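Local coordinates for protein GH5 (PDB 4YHE) that probably hydrolyses beta-glucosidic bonds in cellulose, as a family 5 glycoside hydrolase thought to act as an endoglucanase, at residues E271-V274 with G275-R279; N282-R286 with R287-V291; T376-S379 with I380-S383. All coordinates share one frame; numbering follows the deposited sequence.

Contact 1 (E271-V274 with G275-R279)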
ATOM      1  N   GLU A 271      22.309   1.855   2.515  1.00 20.07           N
ATOM      2  CA  GLU A 271      22.342   3.288   2.794  1.00 22.69           C
ATOM      3  C   GLU A 271      21.237   4.034   2.033  1.00 20.62           C
ATOM      4  O   GLU A 271      20.559   4.913   2.572  1.00 19.60           O
ATOM      5  CB  GLU A 271      23.698   3.897   2.399  1.00 26.80           C
ATOM      6  CG  GLU A 271      24.839   3.520   3.322  1.00 34.16           C
ATOM      7  CD  GLU A 271      26.140   4.254   2.979  1.00 43.09           C
ATOM      8  OE1 GLU A 271      26.330   4.642   1.790  1.00 47.35           O
ATOM      9  OE2 GLU A 271      26.975   4.435   3.907  1.00 49.25           O
ATOM     10  N   ALA A 272      21.067   3.685   0.773  1.00 19.18           N
ATOM     11  CA  ALA A 272      20.003   4.311  -0.019  1.00 18.79           C
ATOM     12  C   ALA A 272      18.619   4.087   0.601  1.00 17.03           C
ATOM     13  O   ALA A 272      17.837   5.008   0.737  1.00 17.56           O
ATOM     14  CB  ALA A 272      20.048   3.782  -1.419  1.00 18.40           C
ATOM     15  N   TYR A 273      18.334   2.855   0.996  1.00 17.41           N
ATOM     16  CA  TYR A 273      17.006   2.525   1.493  1.00 17.22           C
ATOM     17  C   TYR A 273      16.762   3.233   2.822  1.00 16.89           C
ATOM     18  O   TYR A 273      15.720   3.843   3.032  1.00 16.24           O
ATOM     19  CB  TYR A 273      16.806   0.999   1.582  1.00 16.60           C
ATOM     20  CG  TYR A 273      15.338   0.581   1.605  1.00 15.35           C
ATOM     21  CD1 TYR A 273      14.550   0.820   2.706  1.00 16.24           C
ATOM     22  CD2 TYR A 273      14.731  -0.005   0.489  1.00 15.71           C
ATOM     23  CE1 TYR A 273      13.204   0.454   2.734  1.00 15.68           C
ATOM     24  CE2 TYR A 273      13.399  -0.370   0.498  1.00 15.39           C
ATOM     25  CZ  TYR A 273      12.629  -0.132   1.633  1.00 15.76           C
ATOM     26  OH  TYR A 273      11.279  -0.473   1.652  1.00 17.21           O
ATOM     27  N   VAL A 274      17.752   3.211   3.705  1.00 16.81           N
ATOM     28  CA  VAL A 274      17.658   3.947   4.950  1.00 17.26           C
ATOM     29  C   VAL A 274      17.498   5.441   4.763  1.00 17.08           C
ATOM     30  O   VAL A 274      16.719   6.089   5.496  1.00 16.65           O
ATOM     31  CB  VAL A 274      18.846   3.600   5.895  1.00 17.71           C
ATOM     32  CG1 VAL A 274      18.824   4.489   7.106  1.00 18.39           C
ATOM     33  CG2 VAL A 274      18.776   2.122   6.295  1.00 17.48           C
ATOM     34  N   GLY A 275      18.165   5.992   3.743  1.00 17.84           N
ATOM     35  CA  GLY A 275      18.052   7.413   3.456  1.00 17.53           C
ATOM     36  C   GLY A 275      16.596   7.768   3.168  1.00 17.23           C
ATOM     37  O   GLY A 275      16.066   8.765   3.658  1.00 16.74           O
ATOM     38  N   MET A 276      15.942   6.928   2.362  1.00 17.87           N
ATOM     39  CA  MET A 276      14.570   7.159   1.984  1.00 17.34           C
ATOM     40  C   MET A 276      13.695   7.124   3.218  1.00 16.34           C
ATOM     41  O   MET A 276      12.833   7.972   3.418  1.00 15.49           O
ATOM     42  CB  MET A 276      14.131   6.118   0.965  1.00 18.96           C
ATOM     43  CG  MET A 276      12.677   6.256   0.571  1.00 20.67           C
ATOM     44  SD  MET A 276      11.642   5.221   1.630  1.00 23.63           S
ATOM     45  CE  MET A 276      12.045   3.641   0.853  1.00 22.15           C
ATOM     46  N   LEU A 277      13.956   6.163   4.086  1.00 15.29           N
ATOM     47  CA  LEU A 277      13.183   6.064   5.311  1.00 15.35           C
ATOM     48  C   LEU A 277      13.415   7.267   6.196  1.00 15.32           C
ATOM     49  O   LEU A 277      12.493   7.734   6.838  1.00 15.38           O
ATOM     50  CB  LEU A 277      13.521   4.765   6.056  1.00 15.08           C
ATOM     51  CG  LEU A 277      13.159   3.437   5.362  1.00 15.78           C
ATOM     52  CD1 LEU A 277      13.727   2.265   6.142  1.00 16.15           C
ATOM     53  CD2 LEU A 277      11.651   3.296   5.180  1.00 15.84           C
ATOM     54  N   ASN A 278      14.664   7.744   6.255  1.00 16.79           N
ATOM     55  CA  ASN A 278      14.990   8.926   7.045  1.00 16.75           C
ATOM     56  C   ASN A 278      14.218  10.153   6.619  1.00 17.97           C
ATOM     57  O   ASN A 278      13.763  10.934   7.462  1.00 18.51           O
ATOM     58  CB  ASN A 278      16.491   9.204   7.003  1.00 17.99           C
ATOM     59  CG  ASN A 278      17.277   8.289   7.930  1.00 19.72           C
ATOM     60  OD1 ASN A 278      16.729   7.771   8.895  1.00 21.16           O
ATOM     61  ND2 ASN A 278      18.547   8.032   7.599  1.00 19.94           N
ATOM     62  N   ARG A 279      14.027  10.315   5.316  1.00 16.58           N
ATOM     63  CA  ARG A 279      13.240  11.443   4.833  1.00 17.14           C
ATOM     64  C   ARG A 279      11.784  11.404   5.306  1.00 15.36           C
ATOM     65  O   ARG A 279      11.229  12.408   5.693  1.00 14.69           O
ATOM     66  CB  ARG A 279      13.400  11.570   3.314  1.00 18.23           C
ATOM     67  CG  ARG A 279      14.842  11.962   2.990  1.00 19.98           C
ATOM     68  CD  ARG A 279      15.067  12.358   1.546  1.00 21.12           C
ATOM     69  NE  ARG A 279      15.016  11.232   0.638  1.00 22.23           N
ATOM     70  CZ  ARG A 279      16.011  10.375   0.391  1.00 22.46           C
ATOM     71  NH1 ARG A 279      17.171  10.453   1.010  1.00 21.57           N
ATOM     72  NH2 ARG A 279      15.817   9.414  -0.504  1.00 23.61           N
TER
HETATM   73  O   HOH W   1      17.928   7.285  -0.813  1.00 23.33           O
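Ala272 O is held by two donors. Met276 N reaches Ala272 O at 3.1 Å, one turn on. A water also donates to it and accepts from Arg279 NH2, at the edge of the guanidinium and in its plane. The face of that guanidinium lies against Gly275 O, and Arg279 NE forms a salt bridge with Asp219. The shortest backbone bond is Asn278 N to Val274 O, 2.7 Å.

Tyr273 carries the side-chain contact. Its CG stands anti to the backbone N (chi1 -159°), and the ring lies alongside Met276. The methionine chain bends at chi2 and chi3, which brings Met276 CE over one face of the Tyr273 ring, 4.0 Å from its centroid, a CH-pi contact. Leu277 CD1 meets the ring edge in plane, 3.8 Å from Tyr273 CD1. Tyr273 OH makes a weak hydrogen bond with Ser242 OG. Replacing Tyr273 by an alanine would probably leave Met276 CE and Leu277 CD1 facing a gap and lose that weak bond. Val274 CG1 lies 3.6 Å from Asn278 ND2, while Asn278 OD1 accepts from Arg324 NE.

In the beta/alpha barrel, helix 270-285 here packs Tyr273 and Leu277 on helix 304-323, while Met276 and Leu277 reach Phe293 of strand 291-296.

Contact 2 (N282-R286 with R287-V291)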
ATOM      1  N   ASN A 282      11.794  12.119   9.194  1.00 17.89           N
ATOM      2  CA  ASN A 282      11.941  13.524   9.520  1.00 17.90           C
ATOM      3  C   ASN A 282      10.758  14.405   9.095  1.00 19.33           C
ATOM      4  O   ASN A 282      10.374  15.373   9.807  1.00 18.69           O
ATOM      5  CB  ASN A 282      13.255  14.057   8.924  1.00 19.81           C
ATOM      6  CG  ASN A 282      14.482  13.446   9.569  1.00 21.88           C
ATOM      7  OD1 ASN A 282      14.523  13.204  10.767  1.00 24.65           O
ATOM      8  ND2 ASN A 282      15.497  13.203   8.771  1.00 23.97           N
ATOM      9  N   MET A 283      10.174  14.109   7.942  1.00 18.20           N
ATOM     10  CA  MET A 283       9.059  14.899   7.465  1.00 18.41           C
ATOM     11  C   MET A 283       7.762  14.651   8.255  1.00 17.25           C
ATOM     12  O   MET A 283       6.990  15.566   8.482  1.00 17.34           O
ATOM     13  CB  MET A 283       8.806  14.628   5.984  1.00 20.30           C
ATOM     14  CG  MET A 283       7.801  15.566   5.365  1.00 21.12           C
ATOM     15  SD  MET A 283       8.480  17.236   5.220  1.00 25.81           S
ATOM     16  CE  MET A 283       7.168  18.070   4.340  1.00 26.59           C
ATOM     17  N   TYR A 284       7.533  13.411   8.677  1.00 16.04           N
ATOM     18  CA  TYR A 284       6.241  13.009   9.171  1.00 15.84           C
ATOM     19  C   TYR A 284       6.361  12.495  10.642  1.00 15.60           C
ATOM     20  O   TYR A 284       5.839  13.119  11.563  1.00 16.78           O
ATOM     21  CB  TYR A 284       5.611  11.967   8.223  1.00 15.36           C
ATOM     22  CG  TYR A 284       5.403  12.494   6.793  1.00 15.82           C
ATOM     23  CD1 TYR A 284       4.683  13.645   6.558  1.00 15.85           C
ATOM     24  CD2 TYR A 284       5.949  11.824   5.695  1.00 16.16           C
ATOM     25  CE1 TYR A 284       4.482  14.129   5.252  1.00 15.82           C
ATOM     26  CE2 TYR A 284       5.793  12.308   4.399  1.00 15.85           C
ATOM     27  CZ  TYR A 284       5.068  13.445   4.174  1.00 15.58           C
ATOM     28  OH  TYR A 284       4.915  13.925   2.847  1.00 16.32           O
ATOM     29  N   ILE A 285       7.030  11.388  10.840  1.00 16.76           N
ATOM     30  CA  ILE A 285       7.004  10.722  12.139  1.00 17.19           C
ATOM     31  C   ILE A 285       7.458  11.700  13.237  1.00 19.21           C
ATOM     32  O   ILE A 285       6.811  11.819  14.276  1.00 19.54           O
ATOM     33  CB  ILE A 285       7.909   9.509  12.189  1.00 16.76           C
ATOM     34  CG1 ILE A 285       7.498   8.429  11.170  1.00 17.39           C
ATOM     35  CG2 ILE A 285       7.951   8.927  13.611  1.00 17.04           C
ATOM     36  CD1 ILE A 285       6.126   7.821  11.363  1.00 17.73           C
ATOM     37  N   ARG A 286       8.579  12.377  12.990  1.00 20.55           N
ATOM     38  CA  ARG A 286       9.180  13.306  13.957  1.00 22.34           C
ATOM     39  C   ARG A 286       8.216  14.435  14.355  1.00 21.45           C
ATOM     40  O   ARG A 286       8.339  15.007  15.426  1.00 21.49           O
ATOM     41  CB  ARG A 286      10.499  13.840  13.362  1.00 25.57           C
ATOM     42  CG  ARG A 286      11.344  14.687  14.281  1.00 30.17           C
ATOM     43  CD  ARG A 286      12.749  14.947  13.742  1.00 33.18           C
ATOM     44  NE  ARG A 286      12.782  15.713  12.483  1.00 36.30           N
ATOM     45  CZ  ARG A 286      13.899  16.227  11.939  1.00 38.83           C
ATOM     46  NH1 ARG A 286      15.074  16.057  12.532  1.00 34.54           N
ATOM     47  NH2 ARG A 286      13.846  16.909  10.791  1.00 37.45           N
ATOM     48  N   ARG A 287       7.251  14.728  13.486  1.00 21.11           N
ATOM     49  CA  ARG A 287       6.229  15.712  13.677  1.00 22.57           C
ATOM     50  C   ARG A 287       4.917  15.120  14.198  1.00 20.13           C
ATOM     51  O   ARG A 287       3.927  15.817  14.230  1.00 21.37           O
ATOM     52  CB  ARG A 287       5.901  16.397  12.324  1.00 26.06           C
ATOM     53  CG  ARG A 287       7.103  16.853  11.536  1.00 32.35           C
ATOM     54  CD  ARG A 287       7.700  18.106  12.137  1.00 38.02           C
ATOM     55  NE  ARG A 287       6.736  19.206  12.199  1.00 43.47           N
ATOM     56  CZ  ARG A 287       6.298  19.910  11.145  1.00 50.36           C
ATOM     57  NH1 ARG A 287       6.727  19.675   9.907  1.00 53.25           N
ATOM     58  NH2 ARG A 287       5.419  20.878  11.329  1.00 50.69           N
ATOM     59  N   GLY A 288       4.892  13.851  14.565  1.00 20.10           N
ATOM     60  CA  GLY A 288       3.660  13.217  15.041  1.00 19.69           C
ATOM     61  C   GLY A 288       2.672  12.804  13.960  1.00 19.84           C
ATOM     62  O   GLY A 288       1.471  12.626  14.250  1.00 21.57           O
ATOM     63  N   VAL A 289       3.165  12.651  12.732  1.00 18.83           N
ATOM     64  CA  VAL A 289       2.319  12.228  11.599  1.00 18.10           C
ATOM     65  C   VAL A 289       2.712  10.804  11.226  1.00 16.23           C
ATOM     66  O   VAL A 289       3.827  10.571  10.822  1.00 15.83           O
ATOM     67  CB  VAL A 289       2.455  13.158  10.353  1.00 19.06           C
ATOM     68  CG1 VAL A 289       1.698  12.572   9.166  1.00 18.80           C
ATOM     69  CG2 VAL A 289       1.941  14.561  10.659  1.00 19.56           C
ATOM     70  N   PRO A 290       1.792   9.825  11.365  1.00 16.30           N
ATOM     71  CA  PRO A 290       2.194   8.455  11.005  1.00 17.37           C
ATOM     72  C   PRO A 290       2.398   8.238   9.518  1.00 16.82           C
ATOM     73  O   PRO A 290       1.780   8.913   8.675  1.00 17.85           O
ATOM     74  CB  PRO A 290       1.040   7.569  11.501  1.00 17.72           C
ATOM     75  CG  PRO A 290      -0.055   8.524  11.864  1.00 17.55           C
ATOM     76  CD  PRO A 290       0.404   9.926  11.805  1.00 16.39           C
ATOM     77  N   VAL A 291       3.261   7.271   9.232  1.00 19.20           N
ATOM     78  CA  VAL A 291       3.574   6.842   7.874  1.00 18.39           C
ATOM     79  C   VAL A 291       3.473   5.326   7.830  1.00 18.34           C
ATOM     80  O   VAL A 291       3.920   4.649   8.723  1.00 17.33           O
ATOM     81  CB  VAL A 291       5.021   7.202   7.458  1.00 18.63           C
ATOM     82  CG1 VAL A 291       5.298   6.774   6.025  1.00 18.09           C
ATOM     83  CG2 VAL A 291       5.279   8.675   7.643  1.00 19.23           C
TER
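Tyr284 O takes two backbone bonds, from Arg287 N at 2.9 Å and from Val289 N at 3.0 Å. The two donors come from opposite faces of the carbonyl plane, and both lie well out of that plane. Next to it, Gly288 N donates to Ile285 O at 2.8 Å.

Side chains pack beside these bonds. Val291 CG2 presses on Tyr284 CB at 3.4 Å, and the two side chains cross at about a right angle. Val291 CG2 also lies 3.9 Å from Ile285 CD1. Ile285 CG1 is anti to the carbonyl carbon (chi1 -61°), and a second bend at chi2 brings CD1 towards the backbone of Val291. Val289 comes in at Tyr284 CB as well, its own CB 4.0 Å away.

The pair of bonds from Val289 N to Tyr284 O and from Gly288 N to Ile285 O is a Schellman motif. It ends helix 270-285, with Gly288 at C-prime. Gly288 has a positive phi of 79°, a backbone shape easily reached without a side chain. A type I beta turn runs from Ile285 to Gly288 within the same bend.

Around this core, Arg287 folds back along the helix. Arg287 CG sits 3.3 Å from Met283 O. Met283 CG lies over the centre of one face of the Tyr284 ring. Arg286 lays its guanidinium across Asn282 OD1, which sits over the centre of one face.

Further out, Gly288 O accepts from Asn5 ND2. Tyr284 packs on Thr221 and Val222 of helix 218-224. Val289 and Val291 lean on Val238 and Val240 of strand 236-242, the barrel strand beside 291-296.

Contact 3 (T376-S379 with I380-S383)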
ATOM      1  N   THR A 376      19.908  -5.069  16.173  1.00 21.24           N
ATOM      2  CA  THR A 376      20.070  -3.765  15.601  1.00 21.17           C
ATOM      3  C   THR A 376      20.273  -3.886  14.093  1.00 20.36           C
ATOM      4  O   THR A 376      20.551  -4.951  13.554  1.00 20.51           O
ATOM      5  CB  THR A 376      21.337  -3.069  16.168  1.00 20.93           C
ATOM      6  OG1 THR A 376      22.482  -3.786  15.742  1.00 21.24           O
ATOM      7  CG2 THR A 376      21.330  -3.038  17.702  1.00 22.86           C
ATOM      8  N   LEU A 377      20.234  -2.741  13.440  1.00 22.46           N
ATOM      9  CA  LEU A 377      20.496  -2.703  12.029  1.00 21.91           C
ATOM     10  C   LEU A 377      21.916  -3.238  11.758  1.00 21.72           C
ATOM     11  O   LEU A 377      22.132  -4.030  10.843  1.00 21.82           O
ATOM     12  CB  LEU A 377      20.336  -1.272  11.548  1.00 23.17           C
ATOM     13  CG  LEU A 377      19.720  -1.167  10.177  1.00 25.51           C
ATOM     14  CD1 LEU A 377      18.507  -2.092   9.988  1.00 24.09           C
ATOM     15  CD2 LEU A 377      19.382   0.288   9.871  1.00 26.32           C
ATOM     16  N   GLN A 378      22.864  -2.848  12.608  1.00 23.37           N
ATOM     17  CA  GLN A 378      24.234  -3.344  12.500  1.00 24.52           C
ATOM     18  C   GLN A 378      24.338  -4.865  12.604  1.00 22.12           C
ATOM     19  O   GLN A 378      25.064  -5.471  11.831  1.00 22.97           O
ATOM     20  CB  GLN A 378      25.180  -2.660  13.527  1.00 26.65           C
ATOM     21  CG  GLN A 378      26.652  -2.958  13.227  1.00 28.97           C
ATOM     22  CD  GLN A 378      27.166  -2.257  11.979  1.00 32.55           C
ATOM     23  OE1 GLN A 378      26.924  -1.049  11.777  1.00 36.70           O
ATOM     24  NE2 GLN A 378      27.912  -2.993  11.141  1.00 33.14           N
ATOM     25  N   SER A 379      23.623  -5.483  13.542  1.00 22.60           N
ATOM     26  CA  SER A 379      23.670  -6.941  13.696  1.00 22.19           C
ATOM     27  C   SER A 379      23.108  -7.671  12.488  1.00 22.22           C
ATOM     28  O   SER A 379      23.656  -8.671  12.073  1.00 20.52           O
ATOM     29  CB  SER A 379      22.993  -7.426  14.973  1.00 24.69           C
ATOM     30  OG  SER A 379      21.616  -7.143  15.032  1.00 27.73           O
ATOM     31  N   ILE A 380      22.051  -7.129  11.888  1.00 22.92           N
ATOM     32  CA  ILE A 380      21.534  -7.694  10.628  1.00 21.30           C
ATOM     33  C   ILE A 380      22.568  -7.527   9.509  1.00 20.29           C
ATOM     34  O   ILE A 380      22.938  -8.488   8.827  1.00 20.85           O
ATOM     35  CB  ILE A 380      20.219  -7.004  10.235  1.00 20.60           C
ATOM     36  CG1 ILE A 380      19.152  -7.181  11.309  1.00 21.18           C
ATOM     37  CG2 ILE A 380      19.688  -7.629   8.955  1.00 20.47           C
ATOM     38  CD1 ILE A 380      18.038  -6.146  11.247  1.00 20.15           C
ATOM     39  N   TYR A 381      23.044  -6.290   9.324  1.00 20.72           N
ATOM     40  CA  TYR A 381      24.117  -5.978   8.386  1.00 23.34           C
ATOM     41  C   TYR A 381      25.282  -6.976   8.458  1.00 24.06           C
ATOM     42  O   TYR A 381      25.688  -7.582   7.453  1.00 21.90           O
ATOM     43  CB  TYR A 381      24.635  -4.568   8.674  1.00 24.55           C
ATOM     44  CG  TYR A 381      25.537  -3.975   7.632  1.00 26.56           C
ATOM     45  CD1 TYR A 381      26.930  -4.140   7.694  1.00 27.38           C
ATOM     46  CD2 TYR A 381      25.009  -3.199   6.589  1.00 26.48           C
ATOM     47  CE1 TYR A 381      27.756  -3.561   6.742  1.00 28.58           C
ATOM     48  CE2 TYR A 381      25.831  -2.631   5.634  1.00 27.88           C
ATOM     49  CZ  TYR A 381      27.199  -2.813   5.718  1.00 28.78           C
ATOM     50  OH  TYR A 381      28.004  -2.254   4.774  1.00 30.19           O
ATOM     51  N   ASP A 382      25.793  -7.183   9.664  1.00 25.40           N
ATOM     52  CA  ASP A 382      26.961  -8.066   9.848  1.00 27.39           C
ATOM     53  C   ASP A 382      26.656  -9.533   9.580  1.00 29.41           C
ATOM     54  O   ASP A 382      27.575 -10.337   9.412  1.00 32.11           O
ATOM     55  CB  ASP A 382      27.507  -7.944  11.280  1.00 29.63           C
ATOM     56  CG  ASP A 382      28.022  -6.557  11.602  1.00 31.36           C
ATOM     57  OD1 ASP A 382      28.319  -5.777  10.667  1.00 31.29           O
ATOM     58  OD2 ASP A 382      28.111  -6.243  12.816  1.00 36.49           O
ATOM     59  N   SER A 383      25.383  -9.899   9.570  1.00 27.63           N
ATOM     60  CA  SER A 383      24.984 -11.274   9.300  1.00 29.12           C
ATOM     61  C   SER A 383      24.522 -11.500   7.850  1.00 27.33           C
ATOM     62  O   SER A 383      23.968 -12.567   7.540  1.00 26.14           O
ATOM     63  CB  SER A 383      23.869 -11.686  10.272  1.00 29.86           C
ATOM     64  OG  SER A 383      22.664 -10.970  10.013  1.00 36.46           O
TER
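Gln378 and Asp382 are joined side chain to side chain. Gln378 NE2 donates to Asp382 OD1 at 2.9 Å, one turn further on. The bond uses the syn side of the carboxylate, 27° out of its plane, while the acceptor stays close to the amide plane. The two flat groups are turned 46° against each other. Gln378 CG is anti to the backbone N (chi1 -168°), and a bend at chi2 turns the amide towards Asp382. Asp382 OD1 also lies in the plane of the Tyr381 ring, at its edge.

Capping bonds hold the start of the helix. Thr376 is the N-cap, and its OG1 accepts from Ser379 N at 3.0 Å. In return, Ser379 OG donates to Thr376 O at 2.9 Å. Ser379 OG stands between its own backbone N and carbonyl carbon, which points it back at the cap residue. Thr376 O also accepts from Ile380 N, so two donors grip it. Ile380 CG1 rests near Thr376 O as well, at 3.5 Å.

The backbone bonds follow the helix. The bond from Tyr381 N to Leu377 O, 2.9 Å, is nearly straight. Asp382 N bonds to Gln378 O. At the far end, Ile380 O accepts from both Ser383 N and Ser383 OG, which approach from the same face of its plane. Ser383 N makes a further, weak bond to Ser379 O.

Apolar contact is slight. Leu377 CD1 and Ile380 CD1 meet at 4.3 Å.

The helix lies at the surface, on the outside of the barrel. Leu377 and Ile380 pack on helix 304-323 through Tyr312, Tyr316 and Lys319. Tyr381 stacks on His259 and touches Glu270 of helix 270-285.

Contacts 1 and 2 lie on one helix, 270-285, with centres 14 Å apart. Contact 1 takes up much of its earlier part, and contact 2 is where it stops and the chain turns into strand 291-296. Contact 3 belongs to a separate helix near the C-terminus. It meets contact 1 directly: Val274 CG2 and Leu377 CD2 are 4.1 Å apart, and the two centres lie 16 Å from each other. Contacts 2 and 3 do not touch, with nearest atoms about 14 Å apart. In this barrel family the active site lies at the C-terminal ends of the strands, so contact 2, at the start of strand 291-296, is probably at the other end.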